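PDB 4P8B: TRAP-type transporter, periplasmic component from Cupriavidus necator, which binds (S)-2-acetolactate in the periplasm and probably hands it to the membrane components of a TRAP transporter. Local coordinates for residues F111-P114 with F115-P118; F246-N249 with K250-E254; L278-K281 with G282-P286. All coordinates share one frame; numbering follows the deposited sequence.

In the fold
The three contacts follow one another along the chain, each a local turn or cap within the family 7 solute-binding range. Contact 1 lies in the loop between helix 98-101 and helix 120-127, contact 2 where strand 241-249 enters helix 250-255, and contact 3 at the end of helix 258-279. Their centres are about 29 Å (1 and 2), 19 Å (1 and 3) and 31 Å (2 and 3) apart, and none touches another. Helix 120-127 packs against contacts 1 and 3, while helix 258-279 touches contact 2 and ends in contact 3. F111 and A279 each have side chains about 11 Å from bound acetolactate, so contacts 1 and 3 lie nearby without lining its pocket, and contact 2 is remote.

Contact 1: residues F111-P114 with F115-P118; sequences FSLP and FLMP
L113 to L116 form a type II beta turn, with P114 and F115 at its corners and a weak hydrogen bond from L116 N to L113 O (3.3 Å, 154°). The proline ring suits the first corner; F115, although not glycine, takes the second with a positive phi of 68°. Beside the turn bond, L113 CB meets L116 CB at 4.2 Å, and both leucines reach Y320 on helix 317-327. At the corner itself, P114 CB lies 3.9 Å from F115 CD2, and the phenyl ring has H309 as an edge-to-face neighbour. A separate apolar contact bridges the flanks of the turn. The selenium of M117, a selenomethionine, sits near the plane of the F111 ring, at its edge, with SE 4.3 Å from F111 CD1. A bend at chi3 (-70°) brings the terminal methyl to the carbonyl of F111, with M117 CE 3.7 Å from F111 O. L126 of helix 120-127 touches F111, L116 and M117 alike, so that helix closes over the same apolar group. A tight type II turn, entered from a 3-10 segment and buried among helices, thus reverses the chain inside this periplasmic binding-protein fold.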
loop_
_atom_site.group_PDB
_atom_site.type_symbol
_atom_site.label_atom_id
_atom_site.label_comp_id
_atom_site.label_asym_id
_atom_site.label_seq_id
_atom_site.Cartn_x
_atom_site.Cartn_y
_atom_site.Cartn_z
ATOM N N PHE A 111 1.049 -8.843 3.700
ATOM C CA PHE A 111 1.964 -7.960 3.017
ATOM C C PHE A 111 2.711 -7.010 3.958
ATOM O O PHE A 111 3.700 -6.359 3.559
ATOM C CB PHE A 111 1.234 -7.155 1.920
ATOM C CG PHE A 111 0.598 -8.021 0.872
ATOM C CD1 PHE A 111 1.391 -8.672 -0.076
ATOM C CD2 PHE A 111 -0.769 -8.215 0.833
ATOM C CE1 PHE A 111 0.822 -9.474 -1.032
ATOM C CE2 PHE A 111 -1.333 -9.038 -0.132
ATOM C CZ PHE A 111 -0.540 -9.653 -1.057
ATOM N N SER A 112 2.240 -6.947 5.204
ATOM C CA SER A 112 2.838 -6.117 6.236
ATOM C C SER A 112 3.791 -6.896 7.138
ATOM O O SER A 112 4.333 -6.328 8.064
ATOM C CB SER A 112 1.745 -5.486 7.098
ATOM O OG SER A 112 0.922 -4.683 6.264
ATOM N N LEU A 113 3.980 -8.193 6.916
ATOM C CA LEU A 113 4.930 -8.942 7.738
ATOM C C LEU A 113 6.346 -8.446 7.496
ATOM O O LEU A 113 6.803 -8.410 6.360
ATOM C CB LEU A 113 4.869 -10.425 7.402
ATOM C CG LEU A 113 3.615 -11.169 7.836
ATOM C CD1 LEU A 113 3.583 -12.546 7.173
ATOM C CD2 LEU A 113 3.556 -11.294 9.348
ATOM N N PRO A 114 7.053 -8.058 8.564
ATOM C CA PRO A 114 8.354 -7.406 8.340
ATOM C C PRO A 114 9.375 -8.366 7.728
ATOM O O PRO A 114 9.595 -9.457 8.231
ATOM C CB PRO A 114 8.762 -6.936 9.749
ATOM C CG PRO A 114 7.943 -7.790 10.702
ATOM C CD PRO A 114 6.650 -8.062 9.972
ATOM N N PHE A 115 9.941 -7.956 6.596
ATOM C CA PHE A 115 11.008 -8.655 5.887
ATOM C C PHE A 115 10.584 -9.979 5.280
ATOM O O PHE A 115 11.380 -10.892 5.115
ATOM C CB PHE A 115 12.277 -8.728 6.759
ATOM C CG PHE A 115 12.744 -7.362 7.183
ATOM C CD1 PHE A 115 13.405 -6.541 6.271
ATOM C CD2 PHE A 115 12.428 -6.853 8.416
ATOM C CE1 PHE A 115 13.777 -5.276 6.612
ATOM C CE2 PHE A 115 12.807 -5.580 8.757
ATOM C CZ PHE A 115 13.457 -4.795 7.848
ATOM N N LEU A 116 9.315 -10.060 4.891
ATOM C CA LEU A 116 8.819 -11.188 4.100
ATOM C C LEU A 116 9.347 -11.204 2.665
ATOM O O LEU A 116 9.696 -12.248 2.153
ATOM C CB LEU A 116 7.291 -11.166 4.044
ATOM C CG LEU A 116 6.628 -12.250 3.191
ATOM C CD1 LEU A 116 6.796 -13.635 3.775
ATOM C CD2 LEU A 116 5.145 -11.941 3.020
HETATM N N MSE A 117 9.379 -10.045 2.012
HETATM C CA MSE A 117 9.605 -9.973 0.571
HETATM C C MSE A 117 10.914 -9.263 0.227
HETATM O O MSE A 117 11.035 -8.058 0.437
HETATM C CB MSE A 117 8.464 -9.199 -0.082
HETATM C CG MSE A 117 7.107 -9.849 0.085
HETATM SE SE MSE A 117 5.649 -8.843 -0.658
HETATM C CE MSE A 117 5.621 -7.369 0.605
ATOM N N PRO A 118 11.883 -9.981 -0.342
ATOM C CA PRO A 118 13.178 -9.328 -0.614
ATOM C C PRO A 118 13.189 -8.351 -1.786
ATOM O O PRO A 118 14.059 -7.479 -1.836
ATOM C CB PRO A 118 14.111 -10.494 -0.951
ATOM C CG PRO A 118 13.500 -11.677 -0.321
ATOM C CD PRO A 118 11.996 -11.449 -0.353
#

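Contact 2: residues F246-N249 with K250-E254; sequences FVVN and KQIWE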
loop_
_atom_site.group_PDB
_atom_site.type_symbol
_atom_site.label_atom_id
_atom_site.label_comp_id
_atom_site.label_asym_id
_atom_site.label_seq_id
_atom_site.Cartn_x
_atom_site.Cartn_y
_atom_site.Cartn_z
ATOM N N PHE A 246 -7.998 -3.329 -6.781
ATOM C CA PHE A 246 -9.119 -2.707 -7.478
ATOM C C PHE A 246 -10.368 -3.512 -7.110
ATOM O O PHE A 246 -10.406 -4.729 -7.367
ATOM C CB PHE A 246 -8.889 -2.769 -9.005
ATOM C CG PHE A 246 -7.762 -1.911 -9.521
ATOM C CD1 PHE A 246 -6.452 -2.208 -9.232
ATOM C CD2 PHE A 246 -8.030 -0.812 -10.337
ATOM C CE1 PHE A 246 -5.443 -1.431 -9.712
ATOM C CE2 PHE A 246 -7.013 -0.031 -10.816
ATOM C CZ PHE A 246 -5.733 -0.329 -10.511
ATOM N N VAL A 247 -11.392 -2.876 -6.542
ATOM C CA VAL A 247 -12.567 -3.601 -6.057
ATOM C C VAL A 247 -13.853 -2.860 -6.344
ATOM O O VAL A 247 -13.868 -1.650 -6.538
ATOM C CB VAL A 247 -12.522 -3.829 -4.523
ATOM C CG1 VAL A 247 -11.288 -4.598 -4.114
ATOM C CG2 VAL A 247 -12.604 -2.500 -3.774
ATOM N N VAL A 248 -14.945 -3.615 -6.373
ATOM C CA VAL A 248 -16.284 -3.065 -6.563
ATOM C C VAL A 248 -17.167 -3.651 -5.476
ATOM O O VAL A 248 -17.077 -4.833 -5.159
ATOM C CB VAL A 248 -16.844 -3.441 -7.950
ATOM C CG1 VAL A 248 -18.257 -2.863 -8.145
ATOM C CG2 VAL A 248 -15.945 -2.950 -9.037
ATOM N N ASN A 249 -18.042 -2.831 -4.908
ATOM C CA ASN A 249 -19.072 -3.333 -4.001
ATOM C C ASN A 249 -19.924 -4.438 -4.672
ATOM O O ASN A 249 -20.208 -4.339 -5.844
ATOM C CB ASN A 249 -19.950 -2.162 -3.537
ATOM C CG ASN A 249 -21.258 -2.619 -2.894
ATOM O OD1 ASN A 249 -22.241 -2.928 -3.583
ATOM N ND2 ASN A 249 -21.270 -2.696 -1.573
ATOM N N LYS A 250 -20.232 -5.491 -3.917
ATOM C CA LYS A 250 -20.908 -6.694 -4.438
ATOM C C LYS A 250 -22.249 -6.371 -5.080
ATOM O O LYS A 250 -22.552 -6.866 -6.169
ATOM C CB LYS A 250 -21.075 -7.706 -3.300
ATOM C CG LYS A 250 -21.792 -9.023 -3.668
ATOM C CD LYS A 250 -21.830 -9.929 -2.439
ATOM C CE LYS A 250 -22.599 -11.217 -2.683
ATOM N NZ LYS A 250 -21.874 -12.129 -3.608
ATOM N N GLN A 251 -23.041 -5.520 -4.440
ATOM C CA GLN A 251 -24.367 -5.226 -4.984
ATOM C C GLN A 251 -24.283 -4.331 -6.228
ATOM O O GLN A 251 -25.079 -4.456 -7.149
ATOM C CB GLN A 251 -25.276 -4.638 -3.910
ATOM C CG GLN A 251 -25.708 -5.660 -2.854
ATOM C CD GLN A 251 -24.683 -5.855 -1.754
ATOM O OE1 GLN A 251 -23.936 -4.940 -1.419
ATOM N NE2 GLN A 251 -24.649 -7.058 -1.178
ATOM N N ILE A 252 -23.286 -3.445 -6.268
ATOM C CA ILE A 252 -23.046 -2.639 -7.453
ATOM C C ILE A 252 -22.631 -3.576 -8.572
ATOM O O ILE A 252 -23.136 -3.501 -9.697
ATOM C CB ILE A 252 -21.920 -1.600 -7.200
ATOM C CG1 ILE A 252 -22.385 -0.564 -6.177
ATOM C CG2 ILE A 252 -21.502 -0.933 -8.492
ATOM C CD1 ILE A 252 -23.486 0.350 -6.668
ATOM N N TRP A 253 -21.707 -4.478 -8.251
ATOM C CA TRP A 253 -21.232 -5.476 -9.208
ATOM C C TRP A 253 -22.420 -6.242 -9.822
ATOM O O TRP A 253 -22.550 -6.275 -11.039
ATOM C CB TRP A 253 -20.251 -6.417 -8.508
ATOM C CG TRP A 253 -19.603 -7.458 -9.371
ATOM C CD1 TRP A 253 -19.833 -8.806 -9.321
ATOM C CD2 TRP A 253 -18.640 -7.256 -10.421
ATOM N NE1 TRP A 253 -19.059 -9.453 -10.252
ATOM C CE2 TRP A 253 -18.331 -8.529 -10.952
ATOM C CE3 TRP A 253 -18.013 -6.130 -10.965
ATOM C CZ2 TRP A 253 -17.415 -8.706 -11.988
ATOM C CZ3 TRP A 253 -17.109 -6.312 -12.005
ATOM C CH2 TRP A 253 -16.814 -7.587 -12.495
ATOM N N GLU A 254 -23.274 -6.810 -8.964
ATOM C CA GLU A 254 -24.417 -7.635 -9.389
ATOM C C GLU A 254 -25.466 -6.808 -10.092
ATOM O O GLU A 254 -26.273 -7.360 -10.860
ATOM C CB GLU A 254 -25.030 -8.343 -8.175
ATOM C CG GLU A 254 -24.171 -9.474 -7.648
ATOM C CD GLU A 254 -24.673 -10.060 -6.348
ATOM O OE1 GLU A 254 -25.852 -9.829 -6.000
ATOM O OE2 GLU A 254 -23.881 -10.761 -5.675
#
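N249 N-caps the helix that begins at K250, and its side-chain oxygen takes two of the backbone N-H groups of the first turn. The straighter bond comes from I252 N, 2.9 Å from N249 OD1 at 157°, with the donor in the carbonyl plane; Q251 N reaches the same oxygen at 2.8 Å, but its 120° angle makes that bond weak. The torsion explains the reach: CG stands anti to the backbone N, which swings the amide across the helix start. On the other branch of this amide, N249 ND2 has its stronger partner outside the turn, the carbonyl oxygen of I86, and makes a weak, long bond to Q251 OE1 (3.5 Å). The buried asparagine therefore has both ends of its amide engaged. Strand and helix axes lie 82° apart, a sharp turn as the chain leaves the five-stranded sheet. Apolar contact fills the inner side of the bend, where V248 CG1 meets I252 CG2 at 3.8 Å, the two side chains crossing at about a right angle. On the exposed side K250 NZ makes a salt bridge with E254 OE2 (3.2 Å), though its hydrogen bond is weak, and has a long, weak ion pair with E140. The helix's own bonding opens with W253 N donating to N249 O over 2.8 Å, nearly along the C=O axis.

Contact 3: residues L278-K281 with G282-P286; sequences LARK and GLAEP
The flat carbonyl group of R280 is approached from its two opposite faces. Over one comes L283 N, which donates to R280 O at 3.0 Å from 43° out of the carbonyl plane, so the bond is not aimed at a lone pair; displaced toward the other is a water that donates to R280 O at 2.7 Å. The other flat group, the R280 guanidinium, turns its nitrogens to partners elsewhere: NH2 forms salt bridges with E151 and D124. The aliphatic stem below it passes A284, with R280 CD 4.3 Å from A284 CB, and Y120 on helix 120-127 touches R280, L283 and A284 together.

The water knits the two segments. Besides its bond to R280 O it accepts from A284 N at 2.7 Å and gives a weak bond to E285 OE1 at 3.1 Å, so both of its hydrogens and one acceptor position are in use. The L283 side chain packs against backbone carbonyls: with CG anti to its own carbonyl carbon (chi1 -67°), it folds back along the chain, placing L283 CD1 3.4 Å from A279 O and L283 CG 3.6 Å from K281 O. Its outer, apolar surroundings include A290 and W291 of helix 289-295.

The backbone angles of K281 and G282, the latter with phi 68°, together with the bond closing R280 to L283, fit a type II beta turn. An inverse gamma turn centred on A284 follows immediately, with E285 N bonded weakly to L283 O. Two successive tight turns, bridged by a water, thus lead the chain out of helix 258-279 toward helix 289-295, as a surface helix-to-helix connection.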
loop_
_atom_site.group_PDB
_atom_site.type_symbol
_atom_site.label_atom_id
_atom_site.label_comp_id
_atom_site.label_asym_id
_atom_site.label_seq_id
_atom_site.Cartn_x
_atom_site.Cartn_y
_atom_site.Cartn_z
ATOM N N LEU A 278 3.964 2.572 -13.388
ATOM C CA LEU A 278 4.152 3.909 -12.834
ATOM C C LEU A 278 4.779 3.838 -11.444
ATOM O O LEU A 278 5.678 4.626 -11.113
ATOM C CB LEU A 278 2.832 4.678 -12.754
ATOM C CG LEU A 278 2.147 5.063 -14.063
ATOM C CD1 LEU A 278 0.757 5.637 -13.797
ATOM C CD2 LEU A 278 2.973 6.066 -14.845
ATOM N N ALA A 279 4.342 2.899 -10.619
ATOM C CA ALA A 279 4.794 2.790 -9.246
ATOM C C ALA A 279 6.216 2.280 -9.156
ATOM O O ALA A 279 6.857 2.482 -8.132
ATOM C CB ALA A 279 3.856 1.861 -8.443
ATOM N N ARG A 280 6.719 1.675 -10.227
ATOM C CA ARG A 280 8.075 1.112 -10.188
ATOM C C ARG A 280 9.083 1.944 -10.967
ATOM O O ARG A 280 10.236 1.535 -11.103
ATOM C CB ARG A 280 8.074 -0.328 -10.696
ATOM C CG ARG A 280 7.352 -1.260 -9.757
ATOM C CD ARG A 280 7.486 -2.695 -10.175
ATOM N NE ARG A 280 6.730 -3.543 -9.259
ATOM C CZ ARG A 280 6.544 -4.848 -9.399
ATOM N NH1 ARG A 280 7.092 -5.513 -10.405
ATOM N NH2 ARG A 280 5.820 -5.490 -8.499
ATOM N N LYS A 281 8.654 3.094 -11.478
ATOM C CA LYS A 281 9.530 3.918 -12.307
ATOM C C LYS A 281 10.817 4.276 -11.543
ATOM O O LYS A 281 10.770 4.800 -10.436
ATOM C CB LYS A 281 8.796 5.184 -12.754
ATOM C CG LYS A 281 9.615 6.070 -13.673
ATOM C CD LYS A 281 8.862 7.342 -14.053
ATOM C CE LYS A 281 9.556 8.058 -15.191
ATOM N NZ LYS A 281 11.025 8.071 -14.981
ATOM N N GLY A 282 11.969 3.948 -12.128
ATOM C CA GLY A 282 13.255 4.250 -11.515
ATOM C C GLY A 282 13.577 3.472 -10.252
ATOM O O GLY A 282 14.518 3.848 -9.539
ATOM N N LEU A 283 12.864 2.378 -9.984
ATOM C CA LEU A 283 13.011 1.631 -8.720
ATOM C C LEU A 283 13.375 0.164 -8.857
ATOM O O LEU A 283 14.162 -0.342 -8.076
ATOM C CB LEU A 283 11.717 1.686 -7.909
ATOM C CG LEU A 283 11.390 3.068 -7.398
ATOM C CD1 LEU A 283 9.948 3.115 -6.921
ATOM C CD2 LEU A 283 12.348 3.456 -6.271
ATOM N N ALA A 284 12.766 -0.538 -9.801
ATOM C CA ALA A 284 13.005 -1.970 -9.943
ATOM C C ALA A 284 14.195 -2.190 -10.866
ATOM O O ALA A 284 14.146 -3.012 -11.781
ATOM C CB ALA A 284 11.762 -2.668 -10.479
ATOM N N GLU A 285 15.258 -1.438 -10.613
ATOM C CA GLU A 285 16.443 -1.424 -11.459
ATOM C C GLU A 285 17.660 -1.263 -10.558
ATOM O O GLU A 285 17.551 -0.719 -9.460
ATOM C CB GLU A 285 16.372 -0.253 -12.441
ATOM C CG GLU A 285 15.089 -0.200 -13.258
ATOM C CD GLU A 285 14.677 1.216 -13.612
ATOM O OE1 GLU A 285 13.646 1.365 -14.305
ATOM O OE2 GLU A 285 15.382 2.173 -13.203
ATOM N N PRO A 286 18.829 -1.719 -11.028
ATOM C CA PRO A 286 20.034 -1.818 -10.191
ATOM C C PRO A 286 20.377 -0.579 -9.355
ATOM O O PRO A 286 20.533 -0.697 -8.138
ATOM C CB PRO A 286 21.152 -2.104 -11.210
ATOM C CG PRO A 286 20.520 -1.946 -12.583
ATOM C CD PRO A 286 19.070 -2.216 -12.392
HETATM O O HOH W 1 11.880 -0.297 -12.314
#